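Local coordinates for protein fucose-specific lectin (Aleuria aurantia, PDB 6GKE) that binds L-fucose at five sites set between the blades of a six-bladed beta-propeller, with the strongest preference for alpha-1,6-linked core fucose on glycoproteins, at residues 161-166 against 181-186; 213-218 against 264-269. The protein carries 1 engineered substitution. All blocks are in the same frame, centred on the assembly; numbering follows the deposited sequence.

Interaction 1: residues 161-166 against 181-186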
loop_
_atom_site.group_PDB
_atom_site.type_symbol
_atom_site.label_atom_id
_atom_site.label_comp_id
_atom_site.label_asym_id
_atom_site.label_seq_id
_atom_site.Cartn_x
_atom_site.Cartn_y
_atom_site.Cartn_z
ATOM N N SER A 161 9.681 -23.315 -17.190
ATOM C CA SER A 161 8.415 -22.836 -17.718
ATOM C C SER A 161 7.533 -22.465 -16.526
ATOM O O SER A 161 7.138 -23.348 -15.761
ATOM C CB SER A 161 7.779 -23.877 -18.588
ATOM O OG SER A 161 6.553 -23.421 -19.132
ATOM N N THR A 162 7.267 -21.164 -16.347
ATOM C CA THR A 162 6.877 -20.666 -15.029
ATOM C C THR A 162 5.463 -20.086 -15.027
ATOM O O THR A 162 4.898 -19.724 -16.060
ATOM C CB THR A 162 7.858 -19.600 -14.520
ATOM O OG1 THR A 162 7.612 -18.354 -15.169
ATOM C CG2 THR A 162 9.305 -19.988 -14.730
ATOM N N VAL A 163 4.927 -19.929 -13.817
ATOM C CA VAL A 163 3.770 -19.071 -13.632
ATOM C C VAL A 163 4.155 -17.657 -14.053
ATOM O O VAL A 163 5.325 -17.274 -14.020
ATOM C CB VAL A 163 3.231 -19.076 -12.191
ATOM C CG1 VAL A 163 2.804 -20.465 -11.755
ATOM C CG2 VAL A 163 4.205 -18.462 -11.200
ATOM N N PRO A 164 3.174 -16.815 -14.435
ATOM C CA PRO A 164 3.461 -15.428 -14.781
ATOM C C PRO A 164 4.187 -14.721 -13.627
ATOM O O PRO A 164 3.730 -14.750 -12.486
ATOM C CB PRO A 164 2.071 -14.815 -15.018
ATOM C CG PRO A 164 1.201 -15.996 -15.381
ATOM C CD PRO A 164 1.747 -17.142 -14.559
ATOM N N GLY A 165 5.315 -14.085 -13.928
ATOM C CA GLY A 165 6.031 -13.311 -12.921
ATOM C C GLY A 165 6.408 -14.128 -11.693
ATOM O O GLY A 165 6.362 -13.622 -10.568
ATOM N N THR A 166 6.835 -15.376 -11.900
ATOM C CA THR A 166 7.191 -16.281 -10.808
ATOM C C THR A 166 8.165 -15.638 -9.818
ATOM O O THR A 166 9.101 -14.919 -10.185
ATOM C CB THR A 166 7.828 -17.567 -11.354
ATOM O OG1 THR A 166 8.074 -18.451 -10.264
ATOM C CG2 THR A 166 9.113 -17.328 -12.120
ATOM N N TYR A 181 15.285 -21.861 -7.628
ATOM C CA TYR A 181 13.941 -22.291 -7.258
ATOM C C TYR A 181 12.939 -21.334 -7.891
ATOM O O TYR A 181 13.124 -20.126 -7.874
ATOM C CB TYR A 181 13.788 -22.339 -5.733
ATOM C CG TYR A 181 14.782 -23.284 -5.122
ATOM C CD1 TYR A 181 14.520 -24.640 -5.041
ATOM C CD2 TYR A 181 16.035 -22.841 -4.738
ATOM C CE1 TYR A 181 15.469 -25.531 -4.570
ATOM C CE2 TYR A 181 16.995 -23.717 -4.262
ATOM C CZ TYR A 181 16.716 -25.070 -4.187
ATOM O OH TYR A 181 17.682 -25.935 -3.749
ATOM N N TYR A 182 11.871 -21.891 -8.454
ATOM C CA TYR A 182 10.869 -21.092 -9.153
ATOM C C TYR A 182 9.550 -21.859 -9.123
ATOM O O TYR A 182 9.538 -23.031 -8.782
ATOM C CB TYR A 182 11.325 -20.815 -10.587
ATOM C CG TYR A 182 11.487 -22.066 -11.412
ATOM C CD1 TYR A 182 12.652 -22.813 -11.372
ATOM C CD2 TYR A 182 10.445 -22.541 -12.190
ATOM C CE1 TYR A 182 12.786 -23.986 -12.093
ATOM C CE2 TYR A 182 10.564 -23.707 -12.928
ATOM C CZ TYR A 182 11.738 -24.436 -12.876
ATOM O OH TYR A 182 11.839 -25.593 -13.596
ATOM N N GLN A 183 8.455 -21.199 -9.503
ATOM C CA GLN A 183 7.158 -21.849 -9.507
ATOM C C GLN A 183 6.759 -22.133 -10.955
ATOM O O GLN A 183 6.618 -21.221 -11.767
ATOM C CB GLN A 183 6.123 -20.990 -8.786
ATOM C CG GLN A 183 4.784 -21.697 -8.614
ATOM C CD GLN A 183 3.856 -20.935 -7.702
ATOM O OE1 GLN A 183 3.793 -19.708 -7.743
ATOM N NE2 GLN A 183 3.107 -21.657 -6.886
ATOM N N ALA A 184 6.603 -23.426 -11.261
ATOM C CA ALA A 184 6.272 -23.881 -12.600
ATOM C C ALA A 184 4.769 -23.741 -12.837
ATOM O O ALA A 184 4.005 -23.445 -11.919
ATOM C CB ALA A 184 6.727 -25.307 -12.777
ATOM N N THR A 185 4.349 -23.999 -14.079
ATOM C CA THR A 185 2.985 -23.737 -14.508
ATOM C C THR A 185 1.959 -24.632 -13.794
ATOM O O THR A 185 0.788 -24.311 -13.831
ATOM C CB THR A 185 2.850 -23.858 -16.033
ATOM O OG1 THR A 185 3.387 -25.113 -16.457
ATOM C CG2 THR A 185 3.547 -22.731 -16.763
ATOM N N ASP A 186 2.388 -25.736 -13.167
ATOM C CA ASP A 186 1.505 -26.598 -12.358
ATOM C C ASP A 186 1.433 -26.123 -10.896
ATOM O O ASP A 186 0.910 -26.841 -10.047
ATOM C CB ASP A 186 1.943 -28.064 -12.437
ATOM C CG ASP A 186 3.372 -28.337 -11.999
ATOM O OD1 ASP A 186 4.145 -27.360 -11.827
ATOM O OD2 ASP A 186 3.705 -29.525 -11.835
HETATM O O HOH W 1 9.986 -25.899 -15.666
HETATM O O HOH W 2 4.393 -25.146 -19.037
#

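Interaction 2: residues 213-218 against 264-269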
loop_
_atom_site.group_PDB
_atom_site.type_symbol
_atom_site.label_atom_id
_atom_site.label_comp_id
_atom_site.label_asym_id
_atom_site.label_seq_id
_atom_site.Cartn_x
_atom_site.Cartn_y
_atom_site.Cartn_z
ATOM N N SER A 213 5.865 -15.586 -3.294
ATOM C CA SER A 213 7.190 -14.992 -3.275
ATOM C C SER A 213 8.174 -16.024 -2.712
ATOM O O SER A 213 7.886 -16.633 -1.694
ATOM C CB SER A 213 7.152 -13.716 -2.459
ATOM O OG SER A 213 8.417 -13.078 -2.408
ATOM N N ILE A 214 9.324 -16.202 -3.374
ATOM C CA ILE A 214 10.269 -17.289 -3.078
ATOM C C ILE A 214 11.629 -16.694 -2.711
ATOM O O ILE A 214 12.077 -15.734 -3.319
ATOM C CB ILE A 214 10.390 -18.243 -4.286
ATOM C CG1 ILE A 214 9.034 -18.873 -4.616
ATOM C CG2 ILE A 214 11.470 -19.301 -4.077
ATOM C CD1 ILE A 214 8.998 -19.622 -5.923
ATOM N N ALA A 215 12.308 -17.316 -1.746
ATOM C CA ALA A 215 13.684 -16.979 -1.419
ATOM C C ALA A 215 14.420 -18.276 -1.080
ATOM O O ALA A 215 13.795 -19.267 -0.702
ATOM C CB ALA A 215 13.743 -15.993 -0.273
ATOM N N ALA A 216 15.742 -18.275 -1.226
ATOM C CA ALA A 216 16.519 -19.467 -0.898
ATOM C C ALA A 216 17.877 -19.053 -0.346
ATOM O O ALA A 216 18.473 -18.085 -0.818
ATOM C CB ALA A 216 16.695 -20.358 -2.106
ATOM N N ILE A 217 18.353 -19.834 0.629
ATOM C CA ILE A 217 19.667 -19.658 1.240
ATOM C C ILE A 217 20.324 -21.033 1.368
ATOM O O ILE A 217 19.669 -22.075 1.286
ATOM C CB ILE A 217 19.564 -18.979 2.620
ATOM C CG1 ILE A 217 18.730 -19.833 3.583
ATOM C CG2 ILE A 217 19.018 -17.567 2.477
ATOM C CD1 ILE A 217 18.787 -19.426 5.030
ATOM N N SER A 218 21.628 -21.029 1.631
ATOM C CA SER A 218 22.356 -22.266 1.841
ATOM C C SER A 218 23.640 -21.967 2.609
ATOM O O SER A 218 24.124 -20.836 2.603
ATOM C CB SER A 218 22.658 -22.959 0.531
ATOM O OG SER A 218 23.546 -22.191 -0.270
ATOM N N THR A 264 2.195 -9.035 -1.022
ATOM C CA THR A 264 3.508 -8.566 -0.606
ATOM C C THR A 264 4.572 -9.640 -0.860
ATOM O O THR A 264 4.279 -10.782 -1.200
ATOM C CB THR A 264 3.489 -8.148 0.868
ATOM O OG1 THR A 264 3.095 -9.276 1.649
ATOM C CG2 THR A 264 2.574 -6.970 1.114
ATOM N N PHE A 265 5.829 -9.245 -0.655
ATOM C CA PHE A 265 6.995 -10.061 -1.000
ATOM C C PHE A 265 7.821 -10.398 0.243
ATOM O O PHE A 265 7.685 -9.763 1.288
ATOM C CB PHE A 265 7.835 -9.313 -2.039
ATOM C CG PHE A 265 7.059 -9.074 -3.307
ATOM C CD1 PHE A 265 6.871 -10.101 -4.220
ATOM C CD2 PHE A 265 6.431 -7.863 -3.545
ATOM C CE1 PHE A 265 6.098 -9.914 -5.356
ATOM C CE2 PHE A 265 5.659 -7.679 -4.683
ATOM C CZ PHE A 265 5.489 -8.707 -5.582
ATOM N N ILE A 266 8.713 -11.382 0.085
ATOM C CA ILE A 266 9.674 -11.728 1.122
ATOM C C ILE A 266 11.096 -11.612 0.566
ATOM O O ILE A 266 11.324 -11.528 -0.639
ATOM C CB ILE A 266 9.434 -13.137 1.711
ATOM C CG1 ILE A 266 9.668 -14.258 0.692
ATOM C CG2 ILE A 266 8.058 -13.206 2.344
ATOM C CD1 ILE A 266 9.688 -15.650 1.294
ATOM N N ALA A 267 12.064 -11.634 1.482
ATOM C CA ALA A 267 13.470 -11.793 1.150
ATOM C C ALA A 267 14.144 -12.501 2.321
ATOM O O ALA A 267 13.682 -12.378 3.452
ATOM C CB ALA A 267 14.126 -10.455 0.889
ATOM N N ALA A 268 15.227 -13.225 2.051
ATOM C CA ALA A 268 15.946 -13.912 3.110
ATOM C C ALA A 268 17.429 -13.568 3.038
ATOM O O ALA A 268 17.978 -13.349 1.960
ATOM C CB ALA A 268 15.740 -15.406 3.025
ATOM N N ASN A 269 18.075 -13.574 4.204
ATOM C CA ASN A 269 19.519 -13.553 4.268
ATOM C C ASN A 269 19.986 -14.634 5.244
ATOM O O ASN A 269 19.198 -15.218 5.987
ATOM C CB ASN A 269 20.069 -12.160 4.603
ATOM C CG ASN A 269 19.776 -11.698 6.016
ATOM O OD1 ASN A 269 19.587 -12.514 6.915
ATOM N ND2 ASN A 269 19.778 -10.395 6.244
HETATM O O HOH W 3 11.677 -13.023 -2.851
#

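Interaction 1: residues 161-166 against 181-186
Ser161 meets Thr185 through its backbone and through water. The carbonyl O of Ser161 takes a weak bond from Thr185 N at 3.3 Å. One water joins Ser161 OG to Thr185 OG1. A second water accepts from Ser161 N and also binds Tyr182 OH, which ties the phenol end to the backbone opposite.

Thr162 pairs with Ala184 in a single beta bridge. Its CG2 lies obliquely to the Tyr182 ring, 3.8 Å from Tyr182 CD2, and the two side chains cross at about a right angle. Thr162 OG1 sits between its own backbone N and carbonyl carbon (chi1 77°) and donates to Val163 O at 2.8 Å.

Val163 N gives the firm backbone bond, 3.0 Å to Gln183 O and close to straight at 163°. Both Val163 methyls pack near Gln183 O and CG; CG1 comes 3.2 Å from Ala184 O, and CG2 lies 3.7 Å from Gln183 OE1. Gln183 NE2 bonds to Ser209 O and Asn187 O, and Gly211 N bonds to Gln183 OE1.

A type II turn from Val163 to Thr166 then brings the chain back. Thr166 OG1, anti to its backbone N (chi1 -176°), accepts Gln183 N at 2.9 Å. A side-chain oxygen thus takes the peptide N-H of a strand residue.

The contact is a seam between successive blades of the six-bladed beta-propeller. The end of strand 153-162, outermost in its blade, meets strand 177-183 of the next and the residues just after it. Ile144 of strand 142-149 touches Thr162 and Tyr182, and Arg190 of strand 188-194 packs on Tyr182 and Ala184.

Interaction 2: residues 213-218 against 264-269
Ala215 and Ala268 meet methyl to methyl, their CB atoms 3.9 Å apart. They sit on the facing sides of the innermost strands of two successive blades of the six-bladed beta-propeller. Strands 213-218 and 267-269 run nearly parallel, at 8°, with axes 6.2 Å apart at closest approach. Small side chains face each other here, and no backbone hydrogen bond links the two segments.

Toward the C-terminal ends of both strands, Ile217 CG2 extends the apolar patch and lies 4.0 Å from Ala268 CB. Ile217 also touches Arg226, a fucose-binding residue. Toward the N-terminal ends, Ile266 turns its CD1 to within 3.6 Å of Ser213 O. Tyr228 and Gln230 of strand 224-230 also touch Ile266.

The edge is polar. A water lies between Ile214 O and Ile266 O, at 2.8 and 2.7 Å, and links the two backbones. Phe265 presents its ring edge to Ser213, with CD1 3.8 Å from Ser213 OG and the oxygen near the ring plane. The Ser213 hydroxyl is anti to its backbone N (chi1 -180°). There Ser213 OG accepts Ile266 N at 3.0 Å, in an almost straight bond of 170°.

The centre of interaction 1 lies about 17 Å from the centre of the chain, that of interaction 2 about 5 Å. Both are largely buried, but Thr185 of interaction 1 is exposed. Each bridges successive blades, and the second segment of interaction 1 belongs to the blade preceding that of 213-218. Interaction 1 is mainly polar: one good and one weak backbone bond, a threonine hydroxyl that accepts a peptide N-H, and two bridging waters. Interaction 2 rests on small apolar side chains between innermost strands, with one serine and one water at its edge. The two contacts touch: Tyr181 CD2 is 3.7 Å from Ala216 CB, and Ile214 CD1 packs on the backbone of Tyr182 and Gln183.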